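Long-range contacts in DUF4785 domain-containing protein (Legionella pneumophila subsp. pneumophila, PDB 4KH9), which is of unknown function but binds calcium ions and is built of three domains, the last two probably of the immunoglobulin-like E-set type: residues Thr9-Leu20 with Val287-Tyr295; Asp341-Arg350 with Tyr361-Leu372. One frame throughout, in Å; residues are numbered along the deposited sequence.

How the contacts relate
Both contacts involve the C-terminal domain, which the family assignment places in the E-set clan. They share a sheet: strands 293-302 and 345-353 are neighbours in it. Contact 1 lays an N-terminal loop along the turn from strand 281-289 to strand 293-302, far away in sequence. Contact 2 is local, the hairpin of strands 345-353 and 358-368 at the sheet margin. Both are partly buried. Contact 1 has one cross-segment hydrogen bond and relies on small side chains, the Y12 ring and L20. Contact 2 has paired backbone bonds, leucines on its buried face and an arginine-asparagine grip on the other. Their centres lie about 26 Å apart, and they do not touch.

Contact 1 of 2, residues Thr9-Leu20 with Val287-Tyr295; sequences TKAYECENCSQL and VDVATASRY
Y12 and T291 make the polar link of this contact. The backbone N of Y12 donates to T291 OG1 at 3.0 Å, with an N-H...O angle of 162°. The hydroxyl sits beside the backbone N of T291 (chi1 -71°), which turns it to the Y12 backbone and swings CG2 toward the Y12 ring.

CG2 makes a CH-pi contact there. It lies over one face, 4.2 Å from the ring centroid and offset toward the rim on the CE1 side. The two side chains cross at about a right angle. Y12 OH is hydrogen-bonded to D353 OD2, and S293 OG to D353 OD1.

Small side chains pack at the start of the loop. A11 CB and A290 CB form the apolar pair, at 4.2 Å. T9 makes plain van der Waals contacts: OG1 with A290 CB at 3.5 Å, and CG2 with D288 O at 3.4 Å.

Sulfur and leucine contacts follow at the other end. C17 brings SG to 3.1 Å from S293 OG. L20 CD1 lies alongside the R294 stem, 3.8 Å from R294 CB. The arginine then extends away to the carbonyls of S21 and E23.

From strand 293-302, Y295 OH donates to T291 O at 2.6 Å, in the carbonyl plane. T291 is therefore held through its carbonyl as well as its hydroxyl. The chemistry implies that the loop after strand 2-3 is fixed at one polar point to the turn between strands 281-289 and 293-302 of the C-terminal E-set domain, and fitted by shape around it. D353, at the end of strand 345-353, ties in Y12 and S293.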
loop_
_atom_site.group_PDB
_atom_site.type_symbol
_atom_site.label_atom_id
_atom_site.label_comp_id
_atom_site.label_asym_id
_atom_site.label_seq_id
_atom_site.Cartn_x
_atom_site.Cartn_y
_atom_site.Cartn_z
ATOM N N THR A 9 1.776 10.991 -22.906
ATOM C CA THR A 9 1.836 9.545 -22.721
ATOM C C THR A 9 3.294 9.086 -22.506
ATOM O O THR A 9 4.246 9.763 -22.896
ATOM C CB THR A 9 1.172 8.769 -23.872
ATOM O OG1 THR A 9 1.916 8.946 -25.059
ATOM C CG2 THR A 9 -0.284 9.135 -24.088
ATOM N N LYS A 10 3.449 7.915 -21.902
ATOM C CA LYS A 10 4.737 7.309 -21.605
ATOM C C LYS A 10 4.669 5.822 -21.973
ATOM O O LYS A 10 3.716 5.132 -21.610
ATOM C CB LYS A 10 5.079 7.541 -20.104
ATOM C CG LYS A 10 6.324 6.824 -19.575
ATOM C CD LYS A 10 7.637 7.439 -19.982
ATOM C CE LYS A 10 8.732 6.745 -19.221
ATOM N NZ LYS A 10 10.063 7.011 -19.797
ATOM N N ALA A 11 5.647 5.347 -22.735
ATOM C CA ALA A 11 5.699 3.934 -23.115
ATOM C C ALA A 11 6.325 3.103 -21.989
ATOM O O ALA A 11 7.074 3.637 -21.167
ATOM C CB ALA A 11 6.495 3.761 -24.408
ATOM N N TYR A 12 5.991 1.803 -21.940
ATOM C CA TYR A 12 6.573 0.861 -20.991
ATOM C C TYR A 12 6.794 -0.482 -21.706
ATOM O O TYR A 12 6.146 -0.769 -22.716
ATOM C CB TYR A 12 5.729 0.711 -19.712
ATOM C CG TYR A 12 4.403 0.003 -19.880
ATOM C CD1 TYR A 12 3.285 0.682 -20.355
ATOM C CD2 TYR A 12 4.242 -1.326 -19.487
ATOM C CE1 TYR A 12 2.056 0.040 -20.499
ATOM C CE2 TYR A 12 3.005 -1.967 -19.589
ATOM C CZ TYR A 12 1.913 -1.277 -20.098
ATOM O OH TYR A 12 0.686 -1.890 -20.233
ATOM N N GLU A 13 7.766 -1.260 -21.219
ATOM C CA GLU A 13 8.084 -2.585 -21.739
ATOM C C GLU A 13 7.167 -3.554 -21.040
ATOM O O GLU A 13 7.231 -3.690 -19.822
ATOM C CB GLU A 13 9.582 -2.943 -21.552
ATOM C CG GLU A 13 10.550 -2.042 -22.314
ATOM C CD GLU A 13 12.020 -2.420 -22.231
ATOM O OE1 GLU A 13 12.334 -3.634 -22.227
ATOM O OE2 GLU A 13 12.864 -1.494 -22.229
ATOM N N CYS A 14 6.252 -4.155 -21.799
ATOM C CA CYS A 14 5.248 -5.059 -21.266
ATOM C C CYS A 14 5.503 -6.473 -21.723
ATOM O O CYS A 14 5.622 -6.720 -22.924
ATOM C CB CYS A 14 3.858 -4.598 -21.671
ATOM S SG CYS A 14 2.532 -5.353 -20.702
ATOM N N GLU A 15 5.577 -7.403 -20.758
ATOM C CA GLU A 15 5.834 -8.828 -21.004
ATOM C C GLU A 15 4.542 -9.610 -21.202
ATOM O O GLU A 15 4.523 -10.540 -22.006
ATOM C CB GLU A 15 6.656 -9.462 -19.852
ATOM C CG GLU A 15 6.061 -9.306 -18.456
ATOM C CD GLU A 15 6.817 -9.938 -17.302
ATOM O OE1 GLU A 15 7.995 -10.326 -17.483
ATOM O OE2 GLU A 15 6.237 -10.003 -16.196
ATOM N N ASN A 16 3.466 -9.235 -20.484
ATOM C CA ASN A 16 2.198 -9.960 -20.519
ATOM C C ASN A 16 1.180 -9.411 -21.539
ATOM O O ASN A 16 0.135 -10.048 -21.710
ATOM C CB ASN A 16 1.562 -9.943 -19.129
ATOM C CG ASN A 16 1.177 -8.573 -18.631
ATOM O OD1 ASN A 16 2.015 -7.675 -18.476
ATOM N ND2 ASN A 16 -0.097 -8.401 -18.321
ATOM N N CYS A 17 1.461 -8.261 -22.198
ATOM C CA CYS A 17 0.519 -7.628 -23.135
ATOM C C CYS A 17 0.179 -8.542 -24.316
ATOM O O CYS A 17 -0.988 -8.587 -24.684
ATOM C CB CYS A 17 1.023 -6.271 -23.618
ATOM S SG CYS A 17 0.639 -4.901 -22.483
ATOM N N SER A 18 1.159 -9.298 -24.869
ATOM C CA SER A 18 0.967 -10.246 -25.986
ATOM C C SER A 18 -0.114 -11.310 -25.689
ATOM O O SER A 18 -0.790 -11.781 -26.601
ATOM C CB SER A 18 2.282 -10.955 -26.298
ATOM O OG SER A 18 3.214 -10.045 -26.858
ATOM N N GLN A 19 -0.281 -11.663 -24.409
ATOM C CA GLN A 19 -1.256 -12.643 -23.939
ATOM C C GLN A 19 -2.677 -12.060 -23.819
ATOM O O GLN A 19 -3.619 -12.816 -23.570
ATOM C CB GLN A 19 -0.821 -13.199 -22.570
ATOM C CG GLN A 19 0.479 -14.015 -22.631
ATOM C CD GLN A 19 0.915 -14.536 -21.281
ATOM O OE1 GLN A 19 2.054 -14.317 -20.848
ATOM N NE2 GLN A 19 0.025 -15.238 -20.582
ATOM N N LEU A 20 -2.838 -10.731 -23.960
ATOM C CA LEU A 20 -4.157 -10.115 -23.781
ATOM C C LEU A 20 -5.055 -10.319 -24.997
ATOM O O LEU A 20 -4.592 -10.438 -26.131
ATOM C CB LEU A 20 -4.047 -8.610 -23.462
ATOM C CG LEU A 20 -3.361 -8.231 -22.142
ATOM C CD1 LEU A 20 -3.093 -6.745 -22.090
ATOM C CD2 LEU A 20 -4.179 -8.681 -20.935
ATOM N N VAL A 287 -7.989 8.847 -28.618
ATOM C CA VAL A 287 -7.043 8.253 -27.670
ATOM C C VAL A 287 -5.636 8.263 -28.287
ATOM O O VAL A 287 -5.469 7.858 -29.428
ATOM C CB VAL A 287 -7.464 6.797 -27.260
ATOM C CG1 VAL A 287 -6.603 6.251 -26.127
ATOM C CG2 VAL A 287 -8.944 6.689 -26.906
ATOM N N ASP A 288 -4.642 8.712 -27.528
ATOM C CA ASP A 288 -3.233 8.680 -27.909
ATOM C C ASP A 288 -2.590 7.507 -27.130
ATOM O O ASP A 288 -2.670 7.484 -25.913
ATOM C CB ASP A 288 -2.542 10.037 -27.641
ATOM C CG ASP A 288 -1.110 10.123 -28.160
ATOM O OD1 ASP A 288 -0.807 9.476 -29.195
ATOM O OD2 ASP A 288 -0.307 10.872 -27.564
ATOM N N VAL A 289 -2.087 6.497 -27.828
ATOM C CA VAL A 289 -1.526 5.279 -27.218
ATOM C C VAL A 289 -0.011 5.258 -27.449
ATOM O O VAL A 289 0.431 5.462 -28.580
ATOM C CB VAL A 289 -2.214 3.992 -27.798
ATOM C CG1 VAL A 289 -1.598 2.723 -27.238
ATOM C CG2 VAL A 289 -3.722 3.998 -27.570
ATOM N N ALA A 290 0.767 4.977 -26.383
ATOM C CA ALA A 290 2.229 4.898 -26.422
ATOM C C ALA A 290 2.703 3.450 -26.495
ATOM O O ALA A 290 3.748 3.187 -27.097
ATOM C CB ALA A 290 2.819 5.577 -25.186
ATOM N N THR A 291 1.960 2.514 -25.857
ATOM C CA THR A 291 2.330 1.092 -25.794
ATOM C C THR A 291 1.164 0.207 -26.236
ATOM O O THR A 291 0.046 0.384 -25.755
ATOM C CB THR A 291 2.787 0.736 -24.367
ATOM O OG1 THR A 291 4.049 1.343 -24.137
ATOM C CG2 THR A 291 2.918 -0.761 -24.123
ATOM N N ALA A 292 1.454 -0.771 -27.119
ATOM C CA ALA A 292 0.506 -1.757 -27.630
ATOM C C ALA A 292 -0.042 -2.586 -26.460
ATOM O O ALA A 292 0.727 -3.202 -25.713
ATOM C CB ALA A 292 1.187 -2.655 -28.671
ATOM N N SER A 293 -1.357 -2.518 -26.240
ATOM C CA SER A 293 -1.980 -3.222 -25.117
ATOM C C SER A 293 -3.464 -3.270 -25.293
ATOM O O SER A 293 -3.999 -2.723 -26.252
ATOM C CB SER A 293 -1.630 -2.526 -23.791
ATOM O OG SER A 293 -1.998 -3.294 -22.655
ATOM N N ARG A 294 -4.143 -3.906 -24.344
ATOM C CA ARG A 294 -5.601 -3.924 -24.308
ATOM C C ARG A 294 -6.065 -2.819 -23.374
ATOM O O ARG A 294 -5.641 -2.736 -22.219
ATOM C CB ARG A 294 -6.143 -5.299 -23.890
ATOM C CG ARG A 294 -7.659 -5.363 -23.961
ATOM C CD ARG A 294 -8.159 -6.753 -23.631
ATOM N NE ARG A 294 -9.606 -6.831 -23.802
ATOM C CZ ARG A 294 -10.242 -6.880 -24.969
ATOM N NH1 ARG A 294 -9.564 -6.822 -26.108
ATOM N NH2 ARG A 294 -11.562 -6.943 -25.005
ATOM N N TYR A 295 -6.943 -1.966 -23.881
ATOM C CA TYR A 295 -7.458 -0.833 -23.122
ATOM C C TYR A 295 -8.971 -0.857 -23.059
ATOM O O TYR A 295 -9.638 -1.308 -24.011
ATOM C CB TYR A 295 -7.008 0.487 -23.768
ATOM C CG TYR A 295 -5.513 0.694 -23.772
ATOM C CD1 TYR A 295 -4.875 1.324 -22.708
ATOM C CD2 TYR A 295 -4.739 0.306 -24.857
ATOM C CE1 TYR A 295 -3.491 1.516 -22.704
ATOM C CE2 TYR A 295 -3.357 0.517 -24.877
ATOM C CZ TYR A 295 -2.739 1.141 -23.803
ATOM O OH TYR A 295 -1.373 1.309 -23.783
#

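Contact 2 of 2, residues Asp341-Arg350 with Tyr361-Leu372; sequences DDNLYLGYLR and YQYNQPVKLSQL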
loop_
_atom_site.group_PDB
_atom_site.type_symbol
_atom_site.label_atom_id
_atom_site.label_comp_id
_atom_site.label_asym_id
_atom_site.label_seq_id
_atom_site.Cartn_x
_atom_site.Cartn_y
_atom_site.Cartn_z
ATOM N N ASP A 341 -31.137 15.630 -24.182
ATOM C CA ASP A 341 -29.720 15.994 -24.078
ATOM C C ASP A 341 -29.468 16.945 -22.886
ATOM O O ASP A 341 -28.423 16.848 -22.237
ATOM C CB ASP A 341 -29.330 16.659 -25.422
ATOM C CG ASP A 341 -27.905 17.118 -25.615
ATOM O OD1 ASP A 341 -27.483 18.057 -24.907
ATOM O OD2 ASP A 341 -27.256 16.641 -26.573
ATOM N N ASP A 342 -30.422 17.857 -22.606
ATOM C CA ASP A 342 -30.334 18.835 -21.516
ATOM C C ASP A 342 -30.398 18.179 -20.127
ATOM O O ASP A 342 -29.818 18.710 -19.174
ATOM C CB ASP A 342 -31.469 19.868 -21.630
ATOM C CG ASP A 342 -31.404 20.771 -22.844
ATOM O OD1 ASP A 342 -30.281 21.163 -23.235
ATOM O OD2 ASP A 342 -32.479 21.169 -23.344
ATOM N N ASN A 343 -31.125 17.052 -20.012
ATOM C CA ASN A 343 -31.310 16.331 -18.754
ATOM C C ASN A 343 -30.306 15.152 -18.627
ATOM O O ASN A 343 -30.468 14.314 -17.739
ATOM C CB ASN A 343 -32.765 15.836 -18.658
ATOM C CG ASN A 343 -33.259 15.496 -17.271
ATOM O OD1 ASN A 343 -32.671 15.870 -16.245
ATOM N ND2 ASN A 343 -34.373 14.783 -17.215
ATOM N N LEU A 344 -29.257 15.103 -19.486
ATOM C CA LEU A 344 -28.248 14.023 -19.449
ATOM C C LEU A 344 -26.824 14.560 -19.448
ATOM O O LEU A 344 -26.555 15.593 -20.065
ATOM C CB LEU A 344 -28.404 13.069 -20.654
ATOM C CG LEU A 344 -29.674 12.220 -20.769
ATOM C CD1 LEU A 344 -29.799 11.641 -22.164
ATOM C CD2 LEU A 344 -29.713 11.111 -19.725
ATOM N N TYR A 345 -25.895 13.828 -18.793
ATOM C CA TYR A 345 -24.476 14.182 -18.806
ATOM C C TYR A 345 -23.582 12.939 -18.556
ATOM O O TYR A 345 -24.058 11.910 -18.071
ATOM C CB TYR A 345 -24.152 15.311 -17.803
ATOM C CG TYR A 345 -24.161 14.950 -16.335
ATOM C CD1 TYR A 345 -23.016 14.461 -15.710
ATOM C CD2 TYR A 345 -25.273 15.219 -15.539
ATOM C CE1 TYR A 345 -23.003 14.160 -14.347
ATOM C CE2 TYR A 345 -25.267 14.940 -14.168
ATOM C CZ TYR A 345 -24.125 14.415 -13.578
ATOM O OH TYR A 345 -24.106 14.125 -12.234
ATOM N N LEU A 346 -22.292 13.050 -18.929
ATOM C CA LEU A 346 -21.287 12.007 -18.720
ATOM C C LEU A 346 -20.616 12.261 -17.393
ATOM O O LEU A 346 -19.977 13.310 -17.236
ATOM C CB LEU A 346 -20.250 11.956 -19.870
ATOM C CG LEU A 346 -20.743 11.533 -21.249
ATOM C CD1 LEU A 346 -19.638 11.687 -22.286
ATOM C CD2 LEU A 346 -21.259 10.126 -21.227
ATOM N N GLY A 347 -20.806 11.342 -16.439
ATOM C CA GLY A 347 -20.238 11.443 -15.090
ATOM C C GLY A 347 -18.721 11.345 -15.046
ATOM O O GLY A 347 -18.052 12.060 -14.289
ATOM N N TYR A 348 -18.159 10.439 -15.856
ATOM C CA TYR A 348 -16.716 10.285 -15.925
ATOM C C TYR A 348 -16.311 9.665 -17.242
ATOM O O TYR A 348 -17.143 9.117 -17.965
ATOM C CB TYR A 348 -16.156 9.444 -14.741
ATOM C CG TYR A 348 -16.662 8.023 -14.634
ATOM C CD1 TYR A 348 -16.228 7.044 -15.520
ATOM C CD2 TYR A 348 -17.475 7.630 -13.573
ATOM C CE1 TYR A 348 -16.633 5.721 -15.389
ATOM C CE2 TYR A 348 -17.867 6.299 -13.415
ATOM C CZ TYR A 348 -17.448 5.349 -14.330
ATOM O OH TYR A 348 -17.853 4.045 -14.197
ATOM N N LEU A 349 -15.010 9.757 -17.529
ATOM C CA LEU A 349 -14.305 9.148 -18.641
ATOM C C LEU A 349 -13.032 8.526 -18.091
ATOM O O LEU A 349 -12.114 9.249 -17.695
ATOM C CB LEU A 349 -14.016 10.152 -19.759
ATOM C CG LEU A 349 -15.223 10.723 -20.487
ATOM C CD1 LEU A 349 -14.795 11.827 -21.402
ATOM C CD2 LEU A 349 -15.973 9.643 -21.257
ATOM N N ARG A 350 -13.011 7.191 -18.004
ATOM C CA ARG A 350 -11.888 6.416 -17.449
ATOM C C ARG A 350 -11.294 5.471 -18.499
ATOM O O ARG A 350 -12.041 4.802 -19.222
ATOM C CB ARG A 350 -12.360 5.611 -16.226
ATOM C CG ARG A 350 -12.687 6.519 -15.046
ATOM C CD ARG A 350 -13.240 5.801 -13.839
ATOM N NE ARG A 350 -13.663 6.781 -12.840
ATOM C CZ ARG A 350 -14.480 6.521 -11.827
ATOM N NH1 ARG A 350 -14.975 5.301 -11.660
ATOM N NH2 ARG A 350 -14.828 7.484 -10.985
ATOM N N TYR A 361 -5.798 6.942 -17.356
ATOM C CA TYR A 361 -6.374 8.253 -17.624
ATOM C C TYR A 361 -7.761 8.306 -17.057
ATOM O O TYR A 361 -8.542 7.378 -17.247
ATOM C CB TYR A 361 -6.403 8.605 -19.128
ATOM C CG TYR A 361 -6.823 10.037 -19.408
ATOM C CD1 TYR A 361 -8.167 10.411 -19.386
ATOM C CD2 TYR A 361 -5.878 11.029 -19.639
ATOM C CE1 TYR A 361 -8.556 11.740 -19.550
ATOM C CE2 TYR A 361 -6.260 12.362 -19.844
ATOM C CZ TYR A 361 -7.603 12.710 -19.800
ATOM O OH TYR A 361 -8.009 14.011 -19.991
ATOM N N GLN A 362 -8.080 9.403 -16.358
ATOM C CA GLN A 362 -9.430 9.589 -15.862
ATOM C C GLN A 362 -9.789 11.058 -15.812
ATOM O O GLN A 362 -8.967 11.911 -15.470
ATOM C CB GLN A 362 -9.667 8.930 -14.498
ATOM C CG GLN A 362 -8.679 9.278 -13.389
ATOM C CD GLN A 362 -8.716 8.249 -12.288
ATOM O OE1 GLN A 362 -9.783 7.868 -11.789
ATOM N NE2 GLN A 362 -7.538 7.782 -11.883
ATOM N N TYR A 363 -11.028 11.327 -16.187
ATOM C CA TYR A 363 -11.679 12.615 -16.111
ATOM C C TYR A 363 -12.959 12.387 -15.318
ATOM O O TYR A 363 -13.887 11.773 -15.830
ATOM C CB TYR A 363 -11.908 13.216 -17.507
ATOM C CG TYR A 363 -12.452 14.621 -17.428
ATOM C CD1 TYR A 363 -11.678 15.660 -16.926
ATOM C CD2 TYR A 363 -13.757 14.904 -17.813
ATOM C CE1 TYR A 363 -12.183 16.956 -16.827
ATOM C CE2 TYR A 363 -14.269 16.195 -17.728
ATOM C CZ TYR A 363 -13.473 17.223 -17.251
ATOM O OH TYR A 363 -13.985 18.492 -17.142
ATOM N N ASN A 364 -12.976 12.823 -14.044
ATOM C CA ASN A 364 -14.096 12.600 -13.120
ATOM C C ASN A 364 -14.949 13.866 -12.891
ATOM O O ASN A 364 -15.549 14.022 -11.821
ATOM C CB ASN A 364 -13.570 12.083 -11.782
ATOM C CG ASN A 364 -12.758 10.825 -11.916
ATOM O OD1 ASN A 364 -13.284 9.745 -12.219
ATOM N ND2 ASN A 364 -11.452 10.951 -11.727
ATOM N N GLN A 365 -15.011 14.754 -13.888
ATOM C CA GLN A 365 -15.861 15.937 -13.818
ATOM C C GLN A 365 -17.087 15.755 -14.717
ATOM O O GLN A 365 -16.935 15.204 -15.811
ATOM C CB GLN A 365 -15.098 17.209 -14.220
ATOM C CG GLN A 365 -14.250 17.850 -13.133
ATOM C CD GLN A 365 -13.733 19.184 -13.627
ATOM O OE1 GLN A 365 -12.645 19.282 -14.207
ATOM N NE2 GLN A 365 -14.536 20.236 -13.474
ATOM N N PRO A 366 -18.300 16.231 -14.307
ATOM C CA PRO A 366 -19.481 16.114 -15.188
ATOM C C PRO A 366 -19.290 16.824 -16.530
ATOM O O PRO A 366 -18.701 17.909 -16.581
ATOM C CB PRO A 366 -20.590 16.803 -14.376
ATOM C CG PRO A 366 -20.133 16.731 -12.963
ATOM C CD PRO A 366 -18.652 16.916 -13.044
ATOM N N VAL A 367 -19.742 16.190 -17.626
ATOM C CA VAL A 367 -19.691 16.773 -18.973
ATOM C C VAL A 367 -21.100 16.716 -19.517
ATOM O O VAL A 367 -21.599 15.632 -19.805
ATOM C CB VAL A 367 -18.652 16.163 -19.973
ATOM C CG1 VAL A 367 -18.616 16.960 -21.276
ATOM C CG2 VAL A 367 -17.254 16.100 -19.379
ATOM N N LYS A 368 -21.751 17.884 -19.623
ATOM C CA LYS A 368 -23.104 18.021 -20.160
ATOM C C LYS A 368 -23.064 17.645 -21.628
ATOM O O LYS A 368 -22.074 17.954 -22.289
ATOM C CB LYS A 368 -23.618 19.458 -19.948
ATOM C CG LYS A 368 -23.815 19.853 -18.475
ATOM C CD LYS A 368 -23.938 21.370 -18.260
ATOM C CE LYS A 368 -25.244 21.976 -18.724
ATOM N NZ LYS A 368 -25.311 23.426 -18.407
ATOM N N LEU A 369 -24.107 16.964 -22.148
ATOM C CA LEU A 369 -24.129 16.562 -23.563
ATOM C C LEU A 369 -24.124 17.786 -24.490
ATOM O O LEU A 369 -23.646 17.683 -25.621
ATOM C CB LEU A 369 -25.313 15.645 -23.926
ATOM C CG LEU A 369 -25.564 14.360 -23.123
ATOM C CD1 LEU A 369 -26.504 13.445 -23.889
ATOM C CD2 LEU A 369 -24.277 13.604 -22.796
ATOM N N SER A 370 -24.611 18.946 -23.983
ATOM C CA SER A 370 -24.678 20.245 -24.665
ATOM C C SER A 370 -23.267 20.818 -24.930
ATOM O O SER A 370 -23.127 21.793 -25.671
ATOM C CB SER A 370 -25.496 21.232 -23.836
ATOM O OG SER A 370 -24.910 21.446 -22.561
ATOM N N GLN A 371 -22.237 20.215 -24.306
ATOM C CA GLN A 371 -20.824 20.560 -24.482
ATOM C C GLN A 371 -20.173 19.640 -25.551
ATOM O O GLN A 371 -19.106 19.964 -26.078
ATOM C CB GLN A 371 -20.067 20.439 -23.140
ATOM C CG GLN A 371 -20.542 21.387 -22.044
ATOM C CD GLN A 371 -19.712 21.257 -20.791
ATOM O OE1 GLN A 371 -20.133 20.662 -19.796
ATOM N NE2 GLN A 371 -18.518 21.827 -20.804
ATOM N N LEU A 372 -20.840 18.498 -25.860
ATOM C CA LEU A 372 -20.398 17.439 -26.784
ATOM C C LEU A 372 -21.116 17.510 -28.139
ATOM O O LEU A 372 -20.779 16.760 -29.061
ATOM C CB LEU A 372 -20.663 16.066 -26.123
ATOM C CG LEU A 372 -20.101 15.895 -24.702
ATOM C CD1 LEU A 372 -20.842 14.836 -23.922
ATOM C CD2 LEU A 372 -18.620 15.647 -24.724
#
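R350 and N364 meet where the strands 345-353 and 358-368 run antiparallel. The arginine starts from a non-hydrogen-bonded pair with Q362. Its CB leaves the sheet on the face shared with Q362. CG stands beside the backbone N (chi1 -69°) and packs on Q362 CB at 3.9 Å. The chain then runs extended through CD to NE. NE donates to N364 OD1 at 3.1 Å, nearly along the C=O axis. CZ lies over the centre of the Y348 ring, 3.6 Å above its plane. At the tip, NH2 reaches the same OD1 at 3.0 Å, from above the amide plane. NE and NH2 both donate to OD1, a side-on grip, with the oxygen in the guanidinium plane. The Y348 hydroxyl is held by Q298.

The backbone ladder has two parts. L349 and Y363 exchange two bonds, and so do L346 and V367. The register shifts by one residue between these pairs, and N364-P366 form the break. Within the break, P366 CB lies 3.6 Å from Y345 CE1, the two side chains side by side.

On the face of L346, L349, Y363 and V367 the packing is apolar, and L346 CD1 meets L372 CD1 at 3.7 Å. At the end of the hairpin, L369 CD1 packs on L344 CB at 3.8 Å. L369 and L372 also touch F283 of strand 281-289, in the facing sheet. D341 packs against L369 CB, while D341 OD2 forms a salt bridge with K275.

The chemistry divides by face. The leucines join the hairpin to the core between the two sheets, whereas the guanidinium, lying over the Y348 ring and doubly bonded to N364 OD1, is clamped over the irregular 364-366 segment.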